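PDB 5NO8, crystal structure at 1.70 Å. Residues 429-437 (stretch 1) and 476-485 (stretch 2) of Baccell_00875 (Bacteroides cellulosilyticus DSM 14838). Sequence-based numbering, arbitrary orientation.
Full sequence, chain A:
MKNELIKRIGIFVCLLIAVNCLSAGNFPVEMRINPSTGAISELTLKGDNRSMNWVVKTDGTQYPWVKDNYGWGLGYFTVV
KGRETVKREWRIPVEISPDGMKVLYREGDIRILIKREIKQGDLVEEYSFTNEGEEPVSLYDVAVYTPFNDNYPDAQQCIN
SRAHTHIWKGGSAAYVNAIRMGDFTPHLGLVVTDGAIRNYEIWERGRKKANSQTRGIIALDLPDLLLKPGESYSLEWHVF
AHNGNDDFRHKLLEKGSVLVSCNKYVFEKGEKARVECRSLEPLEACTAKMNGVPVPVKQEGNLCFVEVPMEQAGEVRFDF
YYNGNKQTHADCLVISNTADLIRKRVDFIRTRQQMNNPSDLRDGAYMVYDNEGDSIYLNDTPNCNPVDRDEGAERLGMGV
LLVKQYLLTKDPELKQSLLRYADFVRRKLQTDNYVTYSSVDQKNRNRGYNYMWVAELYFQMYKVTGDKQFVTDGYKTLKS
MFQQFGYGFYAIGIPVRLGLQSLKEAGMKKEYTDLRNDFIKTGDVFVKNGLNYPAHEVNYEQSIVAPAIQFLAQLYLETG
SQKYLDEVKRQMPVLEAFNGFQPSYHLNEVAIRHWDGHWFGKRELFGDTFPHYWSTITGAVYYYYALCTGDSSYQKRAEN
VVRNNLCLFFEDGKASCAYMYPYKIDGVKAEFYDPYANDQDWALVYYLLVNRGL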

ATOM      1  N   LEU A 429      -9.137 -13.998  26.745  1.00 30.78           N
ATOM      2  CA  LEU A 429      -9.524 -12.815  25.972  1.00 31.20           C
ATOM      3  C   LEU A 429     -11.020 -12.553  25.930  1.00 31.65           C
ATOM      4  O   LEU A 429     -11.436 -11.445  25.561  1.00 33.30           O
ATOM      5  CB  LEU A 429      -8.989 -12.886  24.535  1.00 30.09           C
ATOM      6  CG  LEU A 429      -7.478 -12.950  24.376  1.00 29.43           C
ATOM      7  CD1 LEU A 429      -7.160 -12.899  22.888  1.00 30.25           C
ATOM      8  CD2 LEU A 429      -6.740 -11.856  25.132  1.00 28.69           C
ATOM      9  N   GLN A 430     -11.834 -13.552  26.263  1.00 31.01           N
ATOM     10  CA  GLN A 430     -13.269 -13.367  26.269  1.00 30.15           C
ATOM     11  C   GLN A 430     -13.821 -13.475  27.706  1.00 31.84           C
ATOM     12  O   GLN A 430     -13.187 -14.069  28.579  1.00 30.79           O
ATOM     13  CB  GLN A 430     -13.942 -14.365  25.347  1.00 29.42           C
ATOM     14  CG  GLN A 430     -13.714 -14.121  23.858  1.00 29.41           C
ATOM     15  CD  GLN A 430     -14.701 -14.900  23.007  1.00 29.22           C
ATOM     16  OE1 GLN A 430     -14.847 -16.111  23.177  1.00 29.25           O
ATOM     17  NE2 GLN A 430     -15.411 -14.212  22.117  1.00 27.18           N
ATOM     18  N   THR A 431     -14.976 -12.852  27.934  1.00 34.09           N
ATOM     19  CA  THR A 431     -15.761 -13.068  29.157  1.00 35.53           C
ATOM     20  C   THR A 431     -16.646 -14.275  28.884  1.00 35.31           C
ATOM     21  O   THR A 431     -16.787 -14.705  27.734  1.00 37.00           O
ATOM     22  CB  THR A 431     -16.687 -11.871  29.495  1.00 33.08           C
ATOM     23  OG1 THR A 431     -17.707 -11.742  28.490  1.00 32.48           O
ATOM     24  CG2 THR A 431     -15.916 -10.575  29.587  1.00 33.93           C
ATOM     25  N   ASP A 432     -17.305 -14.780  29.922  1.00 38.39           N
ATOM     26  CA  ASP A 432     -18.243 -15.891  29.756  1.00 40.29           C
ATOM     27  C   ASP A 432     -19.370 -15.545  28.754  1.00 36.64           C
ATOM     28  O   ASP A 432     -19.814 -16.424  28.020  1.00 35.20           O
ATOM     29  CB  ASP A 432     -18.824 -16.340  31.118  1.00 45.51           C
ATOM     30  CG  ASP A 432     -19.051 -17.846  31.191  1.00 52.13           C
ATOM     31  OD1 ASP A 432     -18.054 -18.590  31.104  1.00 57.18           O
ATOM     32  OD2 ASP A 432     -20.211 -18.296  31.340  1.00 58.06           O
ATOM     33  N   ASN A 433     -19.798 -14.274  28.712  1.00 35.25           N
ATOM     34  CA  ASN A 433     -20.827 -13.805  27.772  1.00 35.65           C
ATOM     35  C   ASN A 433     -20.271 -13.299  26.403  1.00 35.21           C
ATOM     36  O   ASN A 433     -20.973 -12.614  25.676  1.00 33.96           O
ATOM     37  CB  ASN A 433     -21.663 -12.692  28.411  1.00 37.19           C
ATOM     38  N   TYR A 434     -19.024 -13.641  26.065  1.00 34.10           N
ATOM     39  CA  TYR A 434     -18.441 -13.417  24.719  1.00 33.69           C
ATOM     40  C   TYR A 434     -18.053 -11.966  24.404  1.00 34.76           C
ATOM     41  O   TYR A 434     -17.753 -11.632  23.249  1.00 34.04           O
ATOM     42  CB  TYR A 434     -19.313 -14.002  23.596  1.00 32.81           C
ATOM     43  CG  TYR A 434     -19.513 -15.486  23.705  1.00 36.10           C
ATOM     44  CD1 TYR A 434     -18.569 -16.379  23.187  1.00 35.46           C
ATOM     45  CD2 TYR A 434     -20.650 -16.013  24.333  1.00 37.50           C
ATOM     46  CE1 TYR A 434     -18.750 -17.754  23.292  1.00 36.98           C
ATOM     47  CE2 TYR A 434     -20.850 -17.385  24.430  1.00 37.31           C
ATOM     48  CZ  TYR A 434     -19.906 -18.255  23.916  1.00 38.43           C
ATOM     49  OH  TYR A 434     -20.115 -19.614  24.026  1.00 36.89           O
ATOM     50  N   VAL A 435     -18.030 -11.112  25.423  1.00 32.95           N
ATOM     51  CA  VAL A 435     -17.397  -9.819  25.284  1.00 32.63           C
ATOM     52  C   VAL A 435     -15.909 -10.121  25.095  1.00 31.08           C
ATOM     53  O   VAL A 435     -15.327 -10.950  25.815  1.00 30.94           O
ATOM     54  CB  VAL A 435     -17.666  -8.890  26.486  1.00 34.58           C
ATOM     55  CG1 VAL A 435     -16.804  -7.634  26.400  1.00 33.19           C
ATOM     56  CG2 VAL A 435     -19.160  -8.531  26.556  1.00 33.95           C
ATOM     57  N   THR A 436     -15.311  -9.431  24.129  1.00 29.26           N
ATOM     58  CA  THR A 436     -14.004  -9.811  23.582  1.00 27.71           C
ATOM     59  C   THR A 436     -12.998  -8.681  23.722  1.00 26.50           C
ATOM     60  O   THR A 436     -13.203  -7.571  23.219  1.00 29.13           O
ATOM     61  CB  THR A 436     -14.157 -10.219  22.101  1.00 28.29           C
ATOM     62  OG1 THR A 436     -15.092 -11.295  22.006  1.00 26.94           O
ATOM     63  CG2 THR A 436     -12.825 -10.647  21.490  1.00 27.73           C
ATOM     64  N   TYR A 437     -11.918  -8.981  24.419  1.00 25.74           N
ATOM     65  CA  TYR A 437     -10.823  -8.055  24.662  1.00 28.82           C
ATOM     66  C   TYR A 437      -9.585  -8.530  23.898  1.00 28.13           C
ATOM     67  O   TYR A 437      -9.589  -9.608  23.304  1.00 26.56           O
ATOM     68  CB  TYR A 437     -10.537  -7.979  26.158  1.00 30.63           C
ATOM     69  CG  TYR A 437     -11.703  -7.379  26.909  1.00 32.96           C
ATOM     70  CD1 TYR A 437     -11.894  -5.989  26.928  1.00 36.08           C
ATOM     71  CD2 TYR A 437     -12.640  -8.187  27.546  1.00 34.75           C
ATOM     72  CE1 TYR A 437     -12.978  -5.425  27.592  1.00 38.27           C
ATOM     73  CE2 TYR A 437     -13.716  -7.633  28.227  1.00 37.92           C
ATOM     74  CZ  TYR A 437     -13.882  -6.254  28.243  1.00 39.11           C
ATOM     75  OH  TYR A 437     -14.960  -5.688  28.895  1.00 42.01           O
ATOM     76  N   LYS A 476     -21.997 -16.976  18.782  1.00 27.23           N
ATOM     77  CA  LYS A 476     -22.246 -16.142  19.981  1.00 29.59           C
ATOM     78  C   LYS A 476     -21.304 -14.936  20.098  1.00 30.07           C
ATOM     79  O   LYS A 476     -21.671 -13.883  20.635  1.00 28.83           O
ATOM     80  CB  LYS A 476     -22.123 -16.977  21.267  1.00 29.86           C
ATOM     81  N   THR A 477     -20.076 -15.109  19.623  1.00 26.91           N
ATOM     82  CA  THR A 477     -19.158 -13.995  19.473  1.00 26.37           C
ATOM     83  C   THR A 477     -19.715 -12.979  18.477  1.00 25.16           C
ATOM     84  O   THR A 477     -19.694 -11.771  18.742  1.00 26.26           O
ATOM     85  CB  THR A 477     -17.763 -14.485  19.058  1.00 26.03           C
ATOM     86  OG1 THR A 477     -17.269 -15.363  20.065  1.00 25.43           O
ATOM     87  CG2 THR A 477     -16.781 -13.300  18.873  1.00 26.37           C
ATOM     88  N   LEU A 478     -20.210 -13.448  17.339  1.00 25.67           N
ATOM     89  CA  LEU A 478     -20.792 -12.551  16.363  1.00 26.37           C
ATOM     90  C   LEU A 478     -22.051 -11.854  16.906  1.00 28.67           C
ATOM     91  O   LEU A 478     -22.272 -10.669  16.628  1.00 26.26           O
ATOM     92  CB  LEU A 478     -21.098 -13.262  15.052  1.00 27.81           C
ATOM     93  CG  LEU A 478     -19.879 -13.699  14.223  1.00 26.65           C
ATOM     94  CD1 LEU A 478     -20.359 -14.442  12.992  1.00 26.63           C
ATOM     95  CD2 LEU A 478     -19.021 -12.489  13.850  1.00 28.34           C
ATOM     96  N   LYS A 479     -22.851 -12.575  17.691  1.00 28.53           N
ATOM     97  CA  LYS A 479     -24.050 -11.967  18.304  1.00 29.70           C
ATOM     98  C   LYS A 479     -23.704 -10.885  19.322  1.00 29.46           C
ATOM     99  O   LYS A 479     -24.345  -9.846  19.356  1.00 31.27           O
ATOM    100  CB  LYS A 479     -24.915 -13.045  18.963  1.00 28.55           C
ATOM    101  CG  LYS A 479     -25.534 -14.036  17.989  1.00 28.46           C
ATOM    102  CD  LYS A 479     -26.418 -13.443  16.907  1.00 29.20           C
ATOM    103  CE  LYS A 479     -27.573 -12.601  17.474  1.00 31.29           C
ATOM    104  NZ  LYS A 479     -28.709 -12.511  16.513  1.00 31.86           N
ATOM    105  N   SER A 480     -22.694 -11.151  20.148  1.00 29.39           N
ATOM    106  CA  SER A 480     -22.172 -10.199  21.112  1.00 29.79           C
ATOM    107  C   SER A 480     -21.684  -8.954  20.396  1.00 32.41           C
ATOM    108  O   SER A 480     -21.888  -7.833  20.879  1.00 31.97           O
ATOM    109  CB  SER A 480     -21.038 -10.821  21.919  1.00 28.95           C
ATOM    110  OG  SER A 480     -20.483  -9.921  22.862  1.00 28.78           O
ATOM    111  N   MET A 481     -21.040  -9.146  19.240  1.00 30.25           N
ATOM    112  CA  MET A 481     -20.598  -8.016  18.442  1.00 29.84           C
ATOM    113  C   MET A 481     -21.786  -7.193  17.917  1.00 29.11           C
ATOM    114  O   MET A 481     -21.822  -5.990  18.140  1.00 31.07           O
ATOM    115  CB  MET A 481     -19.680  -8.466  17.303  1.00 30.86           C
ATOM    116  CG  MET A 481     -18.930  -7.294  16.670  1.00 32.91           C
ATOM    117  SD  MET A 481     -19.948  -6.456  15.454  1.00 34.93           S
ATOM    118  CE  MET A 481     -18.767  -5.300  14.738  1.00 34.94           C
ATOM    119  N   PHE A 482     -22.758  -7.822  17.260  1.00 29.82           N
ATOM    120  CA  PHE A 482     -23.936  -7.099  16.756  1.00 31.44           C
ATOM    121  C   PHE A 482     -24.760  -6.420  17.880  1.00 32.64           C
ATOM    122  O   PHE A 482     -25.264  -5.316  17.689  1.00 30.49           O
ATOM    123  CB  PHE A 482     -24.866  -8.019  15.960  1.00 34.18           C
ATOM    124  CG  PHE A 482     -24.252  -8.581  14.706  1.00 37.39           C
ATOM    125  CD1 PHE A 482     -23.612  -7.751  13.785  1.00 39.39           C
ATOM    126  CD2 PHE A 482     -24.334  -9.941  14.428  1.00 38.25           C
ATOM    127  CE1 PHE A 482     -23.058  -8.268  12.622  1.00 41.64           C
ATOM    128  CE2 PHE A 482     -23.777 -10.461  13.268  1.00 38.30           C
ATOM    129  CZ  PHE A 482     -23.136  -9.626  12.369  1.00 38.67           C
ATOM    130  N   GLN A 483     -24.883  -7.077  19.028  1.00 32.67           N
ATOM    131  CA  GLN A 483     -25.547  -6.483  20.211  1.00 35.60           C
ATOM    132  C   GLN A 483     -24.922  -5.141  20.604  1.00 35.80           C
ATOM    133  O   GLN A 483     -25.642  -4.165  20.857  1.00 35.32           O
ATOM    134  CB  GLN A 483     -25.501  -7.446  21.413  1.00 37.46           C
ATOM    135  CG  GLN A 483     -26.284  -6.997  22.658  1.00 43.58           C
ATOM    136  CD  GLN A 483     -25.428  -6.313  23.731  1.00 47.89           C
ATOM    137  OE1 GLN A 483     -24.495  -6.913  24.285  1.00 48.92           O
ATOM    138  NE2 GLN A 483     -25.761  -5.055  24.048  1.00 52.81           N
ATOM    139  N   GLN A 484     -23.588  -5.098  20.642  1.00 32.35           N
ATOM    140  CA  GLN A 484     -22.864  -3.963  21.190  1.00 31.64           C
ATOM    141  C   GLN A 484     -22.579  -2.868  20.177  1.00 32.37           C
ATOM    142  O   GLN A 484     -22.585  -1.689  20.531  1.00 30.01           O
ATOM    143  CB  GLN A 484     -21.536  -4.405  21.788  1.00 32.68           C
ATOM    144  CG  GLN A 484     -21.653  -5.343  22.967  1.00 31.86           C
ATOM    145  CD  GLN A 484     -20.307  -5.873  23.392  1.00 30.80           C
ATOM    146  OE1 GLN A 484     -19.883  -6.951  22.956  1.00 33.97           O
ATOM    147  NE2 GLN A 484     -19.622  -5.130  24.236  1.00 28.56           N
ATOM    148  N   PHE A 485     -22.269  -3.258  18.941  1.00 30.54           N
ATOM    149  CA  PHE A 485     -21.790  -2.318  17.926  1.00 29.33           C
ATOM    150  C   PHE A 485     -22.797  -2.027  16.844  1.00 29.66           C
ATOM    151  O   PHE A 485     -22.558  -1.161  16.031  1.00 30.96           O
ATOM    152  CB  PHE A 485     -20.475  -2.839  17.293  1.00 27.93           C
ATOM    153  CG  PHE A 485     -19.338  -2.945  18.267  1.00 26.90           C
ATOM    154  CD1 PHE A 485     -19.169  -4.084  19.035  1.00 25.32           C
ATOM    155  CD2 PHE A 485     -18.428  -1.904  18.415  1.00 26.75           C
ATOM    156  CE1 PHE A 485     -18.133  -4.183  19.947  1.00 26.37           C
ATOM    157  CE2 PHE A 485     -17.398  -1.990  19.321  1.00 27.40           C
ATOM    158  CZ  PHE A 485     -17.232  -3.137  20.090  1.00 26.19           C
TER

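Residues 429-437 form an irregular loop that doubles back on itself, and residues 476-485 belong to a helix that begins earlier in the chain. In the loop, a type I beta turn runs from Thr431 to Tyr434, closed by Tyr434 N to Thr431 O (3.0 Å). Two further backbone hydrogen bonds, Thr431 N to Val435 O (2.9 Å) and Tyr437 N to Leu429 O (2.8 Å), tie its two limbs together. Thr431 OG1 braces the turn from within by accepting from Val435 N (3.1 Å). The helix repeats i to i+4 bonds such as Ser480 N to Lys476 O (3.0 Å). The backbones come nearest at Tyr434 and Thr477, whose CA atoms lie 5.3 Å apart; the contact buries 302 Å² in all.

Tyr434, with positive phi (75°) and chi1 in m, directs its CA-to-CB bond toward the helix and contributes the largest area of any residue. Lys476 CB sits over one face of the Tyr434 ring, 3.5 Å from the centroid and 15° off the normal, a CH-pi contact made by the aliphatic root of a lysine modelled only to CB. Thr477 OG1 approaches the same ring obliquely, 3.5 Å from Tyr434 CD1.

The clearest polar link is Gln430 NE2 to Thr477 OG1 (3.0 Å, 166°). Gln430 NE2 also donates to Thr436 OG1 (2.9 Å, 173°), so its two hydrogens serve helix and loop at once. Thr436 OG1 in turn donates to Tyr434 O (3.0 Å), extending the chain of bonds through the loop. Ser480 OG lies 3.2 Å from Tyr434 O, a weak hydrogen bond; the same serine proton has another acceptor within reach. Gln484, one helical turn on from Ser480, meets Val435, which lies against the end of the glutamine side chain and extends the contact along the helix.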